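Local coordinates for protein inactive glucansucrase (Lactobacillus reuteri, PDB 5JBD) that belongs to glycoside hydrolase family 70 of the TIM-barrel clan, is named as an inactive member among glucansucrases, and holds a calcium ion, at residues A108-T113 with R137-Q142; N103-A108 with S151-D156. One frame throughout, in Å; residues are numbered along the deposited sequence.

Contact 1 (A108-T113 with R137-Q142)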
loop_
_atom_site.group_PDB
_atom_site.type_symbol
_atom_site.label_atom_id
_atom_site.label_comp_id
_atom_site.label_asym_id
_atom_site.label_seq_id
_atom_site.Cartn_x
_atom_site.Cartn_y
_atom_site.Cartn_z
ATOM N N ALA A 108 20.387 -10.345 -49.754
ATOM C CA ALA A 108 20.059 -11.220 -50.899
ATOM C C ALA A 108 21.146 -12.252 -51.230
ATOM O O ALA A 108 20.832 -13.334 -51.721
ATOM C CB ALA A 108 19.754 -10.383 -52.138
ATOM N N ASN A 109 22.408 -11.914 -50.965
ATOM C CA ASN A 109 23.521 -12.833 -51.199
ATOM C C ASN A 109 23.515 -14.055 -50.269
ATOM O O ASN A 109 24.130 -15.073 -50.601
ATOM C CB ASN A 109 24.861 -12.086 -51.112
ATOM C CG ASN A 109 25.030 -11.070 -52.225
ATOM O OD1 ASN A 109 24.899 -11.391 -53.415
ATOM N ND2 ASN A 109 25.375 -9.848 -51.849
ATOM N N TYR A 110 22.824 -13.959 -49.124
ATOM C CA TYR A 110 22.662 -15.081 -48.181
ATOM C C TYR A 110 21.229 -15.648 -48.151
ATOM O O TYR A 110 20.845 -16.317 -47.185
ATOM C CB TYR A 110 23.151 -14.658 -46.776
ATOM C CG TYR A 110 24.639 -14.448 -46.750
ATOM C CD1 TYR A 110 25.201 -13.246 -47.173
ATOM C CD2 TYR A 110 25.497 -15.476 -46.375
ATOM C CE1 TYR A 110 26.578 -13.063 -47.203
ATOM C CE2 TYR A 110 26.875 -15.308 -46.399
ATOM C CZ TYR A 110 27.414 -14.098 -46.810
ATOM O OH TYR A 110 28.780 -13.935 -46.839
ATOM N N GLY A 111 20.458 -15.404 -49.216
ATOM C CA GLY A 111 19.104 -15.960 -49.370
ATOM C C GLY A 111 18.044 -15.397 -48.438
ATOM O O GLY A 111 17.031 -16.056 -48.188
ATOM N N LEU A 112 18.264 -14.173 -47.949
ATOM C CA LEU A 112 17.425 -13.560 -46.917
ATOM C C LEU A 112 16.937 -12.191 -47.360
ATOM O O LEU A 112 17.578 -11.175 -47.107
ATOM C CB LEU A 112 18.207 -13.445 -45.604
ATOM C CG LEU A 112 18.599 -14.775 -44.960
ATOM C CD1 LEU A 112 19.654 -14.563 -43.880
ATOM C CD2 LEU A 112 17.382 -15.508 -44.403
ATOM N N THR A 113 15.808 -12.186 -48.059
ATOM C CA THR A 113 15.105 -10.961 -48.443
ATOM C C THR A 113 13.704 -11.003 -47.859
ATOM O O THR A 113 13.259 -12.044 -47.372
ATOM C CB THR A 113 15.001 -10.803 -49.975
ATOM O OG1 THR A 113 14.199 -11.857 -50.534
ATOM C CG2 THR A 113 16.382 -10.820 -50.613
ATOM N N ARG A 137 22.621 -15.781 -38.963
ATOM C CA ARG A 137 23.716 -15.542 -38.025
ATOM C C ARG A 137 24.915 -14.838 -38.698
ATOM O O ARG A 137 25.475 -13.903 -38.121
ATOM C CB ARG A 137 24.136 -16.822 -37.309
ATOM C CG ARG A 137 23.107 -17.295 -36.293
ATOM C CD ARG A 137 23.685 -18.354 -35.369
ATOM N NE ARG A 137 23.858 -19.658 -36.025
ATOM C CZ ARG A 137 22.893 -20.578 -36.164
ATOM N NH1 ARG A 137 21.669 -20.391 -35.684
ATOM N NH2 ARG A 137 23.165 -21.718 -36.782
ATOM N N TYR A 138 25.260 -15.251 -39.922
ATOM C CA TYR A 138 26.325 -14.592 -40.702
ATOM C C TYR A 138 25.970 -13.116 -40.971
ATOM O O TYR A 138 26.806 -12.229 -40.816
ATOM C CB TYR A 138 26.607 -15.335 -42.032
ATOM C CG TYR A 138 26.985 -16.806 -41.908
ATOM C CD1 TYR A 138 27.755 -17.281 -40.835
ATOM C CD2 TYR A 138 26.581 -17.733 -42.877
ATOM C CE1 TYR A 138 28.097 -18.623 -40.724
ATOM C CE2 TYR A 138 26.916 -19.084 -42.768
ATOM C CZ TYR A 138 27.669 -19.522 -41.688
ATOM O OH TYR A 138 27.986 -20.849 -41.548
ATOM N N VAL A 139 24.709 -12.869 -41.326
ATOM C CA VAL A 139 24.218 -11.506 -41.591
ATOM C C VAL A 139 24.189 -10.683 -40.295
ATOM O O VAL A 139 24.563 -9.522 -40.303
ATOM C CB VAL A 139 22.842 -11.527 -42.310
ATOM C CG1 VAL A 139 22.254 -10.121 -42.445
ATOM C CG2 VAL A 139 22.979 -12.182 -43.690
ATOM N N ILE A 140 23.816 -11.310 -39.184
ATOM C CA ILE A 140 23.882 -10.659 -37.862
ATOM C C ILE A 140 25.339 -10.278 -37.509
ATOM O O ILE A 140 25.580 -9.176 -37.010
ATOM C CB ILE A 140 23.237 -11.526 -36.758
ATOM C CG1 ILE A 140 21.718 -11.528 -36.930
ATOM C CG2 ILE A 140 23.562 -11.001 -35.356
ATOM C CD1 ILE A 140 20.989 -12.510 -36.045
ATOM N N GLU A 141 26.287 -11.183 -37.741
ATOM C CA GLU A 141 27.703 -10.903 -37.448
ATOM C C GLU A 141 28.260 -9.782 -38.334
ATOM O O GLU A 141 29.103 -8.996 -37.901
ATOM C CB GLU A 141 28.556 -12.173 -37.596
ATOM C CG GLU A 141 28.267 -13.259 -36.554
ATOM C CD GLU A 141 28.588 -12.847 -35.127
ATOM O OE1 GLU A 141 29.474 -11.994 -34.918
ATOM O OE2 GLU A 141 27.963 -13.390 -34.188
ATOM N N GLN A 142 27.788 -9.701 -39.574
ATOM C CA GLN A 142 28.115 -8.552 -40.423
ATOM C C GLN A 142 27.598 -7.250 -39.807
ATOM O O GLN A 142 28.311 -6.242 -39.802
ATOM C CB GLN A 142 27.540 -8.721 -41.814
ATOM C CG GLN A 142 28.186 -9.810 -42.628
ATOM C CD GLN A 142 27.261 -10.224 -43.775
ATOM O OE1 GLN A 142 26.353 -9.471 -44.175
ATOM N NE2 GLN A 142 27.444 -11.436 -44.270
#

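Contact 2 (N103-A108 with S151-D156)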
loop_
_atom_site.group_PDB
_atom_site.type_symbol
_atom_site.label_atom_id
_atom_site.label_comp_id
_atom_site.label_asym_id
_atom_site.label_seq_id
_atom_site.Cartn_x
_atom_site.Cartn_y
_atom_site.Cartn_z
ATOM N N ASN A 103 13.761 -6.128 -40.057
ATOM C CA ASN A 103 14.212 -5.059 -39.150
ATOM C C ASN A 103 15.738 -4.873 -39.165
ATOM O O ASN A 103 16.393 -4.818 -38.119
ATOM C CB ASN A 103 13.685 -5.329 -37.740
ATOM C CG ASN A 103 12.194 -5.068 -37.622
ATOM O OD1 ASN A 103 11.777 -3.927 -37.483
ATOM N ND2 ASN A 103 11.384 -6.123 -37.706
ATOM N N GLY A 104 16.283 -4.752 -40.374
ATOM C CA GLY A 104 17.680 -4.384 -40.583
ATOM C C GLY A 104 18.677 -5.493 -40.893
ATOM O O GLY A 104 19.865 -5.212 -40.983
ATOM N N TYR A 105 18.225 -6.732 -41.095
ATOM C CA TYR A 105 19.150 -7.848 -41.362
ATOM C C TYR A 105 18.815 -8.568 -42.665
ATOM O O TYR A 105 18.744 -9.799 -42.725
ATOM C CB TYR A 105 19.159 -8.812 -40.177
ATOM C CG TYR A 105 19.508 -8.150 -38.846
ATOM C CD1 TYR A 105 18.524 -7.517 -38.080
ATOM C CD2 TYR A 105 20.813 -8.159 -38.357
ATOM C CE1 TYR A 105 18.829 -6.921 -36.875
ATOM C CE2 TYR A 105 21.126 -7.558 -37.148
ATOM C CZ TYR A 105 20.132 -6.939 -36.408
ATOM O OH TYR A 105 20.417 -6.345 -35.201
ATOM N N GLU A 106 18.630 -7.773 -43.710
ATOM C CA GLU A 106 18.374 -8.266 -45.062
ATOM C C GLU A 106 19.709 -8.455 -45.793
ATOM O O GLU A 106 20.600 -7.619 -45.675
ATOM C CB GLU A 106 17.486 -7.253 -45.808
ATOM C CG GLU A 106 16.600 -7.858 -46.886
ATOM C CD GLU A 106 15.619 -6.872 -47.523
ATOM O OE1 GLU A 106 15.571 -5.687 -47.124
ATOM O OE2 GLU A 106 14.891 -7.294 -48.444
ATOM N N ASN A 107 19.848 -9.563 -46.524
ATOM C CA ASN A 107 20.973 -9.757 -47.459
ATOM C C ASN A 107 20.610 -10.809 -48.524
ATOM O O ASN A 107 20.536 -12.006 -48.228
ATOM C CB ASN A 107 22.255 -10.164 -46.712
ATOM C CG ASN A 107 23.504 -10.060 -47.577
ATOM O OD1 ASN A 107 23.473 -10.345 -48.771
ATOM N ND2 ASN A 107 24.617 -9.670 -46.967
ATOM N N ALA A 108 20.387 -10.345 -49.754
ATOM C CA ALA A 108 20.059 -11.220 -50.899
ATOM C C ALA A 108 21.146 -12.252 -51.230
ATOM O O ALA A 108 20.832 -13.334 -51.721
ATOM C CB ALA A 108 19.754 -10.383 -52.138
ATOM N N SER A 151 25.021 -3.707 -29.262
ATOM C CA SER A 151 23.988 -2.906 -28.592
ATOM C C SER A 151 22.690 -2.827 -29.429
ATOM O O SER A 151 21.588 -2.991 -28.887
ATOM C CB SER A 151 24.565 -1.516 -28.253
ATOM O OG SER A 151 23.696 -0.799 -27.388
ATOM N N LYS A 152 22.822 -2.647 -30.748
ATOM C CA LYS A 152 21.659 -2.713 -31.641
ATOM C C LYS A 152 20.999 -4.103 -31.579
ATOM O O LYS A 152 19.783 -4.206 -31.422
ATOM C CB LYS A 152 22.037 -2.378 -33.088
ATOM C CG LYS A 152 20.827 -2.160 -34.000
ATOM C CD LYS A 152 21.231 -2.034 -35.464
ATOM C CE LYS A 152 20.009 -1.898 -36.371
ATOM N NZ LYS A 152 19.171 -3.133 -36.444
ATOM N N LEU A 153 21.810 -5.156 -31.705
ATOM C CA LEU A 153 21.318 -6.544 -31.610
ATOM C C LEU A 153 20.522 -6.786 -30.340
ATOM O O LEU A 153 19.423 -7.366 -30.386
ATOM C CB LEU A 153 22.489 -7.545 -31.704
ATOM C CG LEU A 153 22.178 -9.037 -31.518
ATOM C CD1 LEU A 153 21.130 -9.519 -32.511
ATOM C CD2 LEU A 153 23.454 -9.850 -31.688
ATOM N N ALA A 154 21.056 -6.325 -29.209
ATOM C CA ALA A 154 20.382 -6.472 -27.920
ATOM C C ALA A 154 18.972 -5.854 -27.899
ATOM O O ALA A 154 18.023 -6.468 -27.393
ATOM C CB ALA A 154 21.231 -5.875 -26.803
ATOM N N ASN A 155 18.854 -4.649 -28.448
ATOM C CA ASN A 155 17.546 -3.977 -28.604
ATOM C C ASN A 155 16.615 -4.748 -29.557
ATOM O O ASN A 155 15.437 -4.883 -29.288
ATOM C CB ASN A 155 17.724 -2.536 -29.119
ATOM C CG ASN A 155 18.404 -1.611 -28.105
ATOM O OD1 ASN A 155 18.278 -1.778 -26.892
ATOM N ND2 ASN A 155 19.102 -0.610 -28.615
ATOM N N ASP A 156 17.168 -5.250 -30.661
ATOM C CA ASP A 156 16.388 -6.012 -31.638
ATOM C C ASP A 156 15.883 -7.327 -31.042
ATOM O O ASP A 156 14.742 -7.712 -31.283
ATOM C CB ASP A 156 17.196 -6.230 -32.921
ATOM C CG ASP A 156 17.453 -4.925 -33.680
ATOM O OD1 ASP A 156 16.663 -3.973 -33.513
ATOM O OD2 ASP A 156 18.435 -4.843 -34.439
#

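Contact 1 (A108-T113 with R137-Q142)
Q142 NE2 donates to the backbone carbonyl O of Q66, and the same amide nitrogen rests against the Y110 ring, 3.5 Å from Y110 CE1. This is loop-on-helix packing: the loop between helices 90-101 and 114-117 lies on helix 126-147, in a helical region, probably the helical domain IV of family 70 proteins; the contact's centre is about 51 Å from that of the chain. Y110 and Q142 meet tip to tip, with ring and amide planes 59° apart; NE2 is also 3.7 Å from Y110 CZ. The Q142 chain runs extended beyond CG, which carries the amide out to the ring. One helical turn earlier, Y138 CD2 approaches Y110 CE2 at 4.3 Å, an apolar touch at the outer half of the Y110 ring. V139 CG2 meets the root of the side chain, 4.0 Å from Y110 CB; V139 has CG1 anti to its backbone N (chi1 174°), and CG2 sits beside that N. Outside the pair, N135 also touches Y110, and V101 and L136 pack on L112. The last apolar touch is made by V139 CG2 again, 4.1 Å from L112 CD1.

Contact 2 (N103-A108 with S151-D156)
Y105 OH donates to D156 OD2 at 2.6 Å, a short hydrogen bond that joins a loop tyrosine to helix 151-162. The oxygen lies in the plane of the Y105 ring, at its edge, and accepts through its anti lone pair, the one turned away from OD1. The carboxylate stands almost perpendicular to the ring, with the planes 88° apart. K152 NZ takes the syn lone pair of the same OD2 at 2.7 Å, an i to i+4 salt bridge within the first turns of the helix, and Y105 bonds the loop to this pair, so two donors grip one carboxylate oxygen. The positive charge beside OD2 would favour the ionised carboxylate. The K152 chain runs extended until chi4 (-68°) bends NZ toward D156, leaving it 3.7 Å from N103 O, too far for a bond. G104 carries the loop past this ammonium group without a side chain. On the helix side, Y105 OH packs 3.7 Å from L153 CA and 4.2 Å from L153 CD1. In the second shell, N103 ND2 bonds to Y99 O, tying the start of the loop back to helix 90-101. The F100 ring of that helix meets the Y105 ring with planes at about 35°, and F100 also touches L153 and D156. Y105 thus reaches helix 151-162 while F100 of helix 90-101 and I140 and S143 of helix 126-147 pack on its side chain.

From the N terminus, helix 90-101 leads into a single loop that supplies the first half of both contacts: 103-108 for contact 2, then 108-113 for contact 1, with A108 shared. After helix 114-117 the chain enters helix 126-147, where 137-142 closes contact 1 over 23 intervening residues; helix 151-162 follows and closes contact 2 over 42. Contact 1 is therefore the inner closure and contact 2 the outer, without crossing. Their centres lie 10 Å apart. L112 O and N107 N are 2.8 Å apart, a probable hydrogen bond that folds the loop on itself; V139 CG1 packs on Y105 O, and N107 ND2 makes a weak hydrogen bond to Q142 OE1. Together the contacts tie one loop to two successive helices.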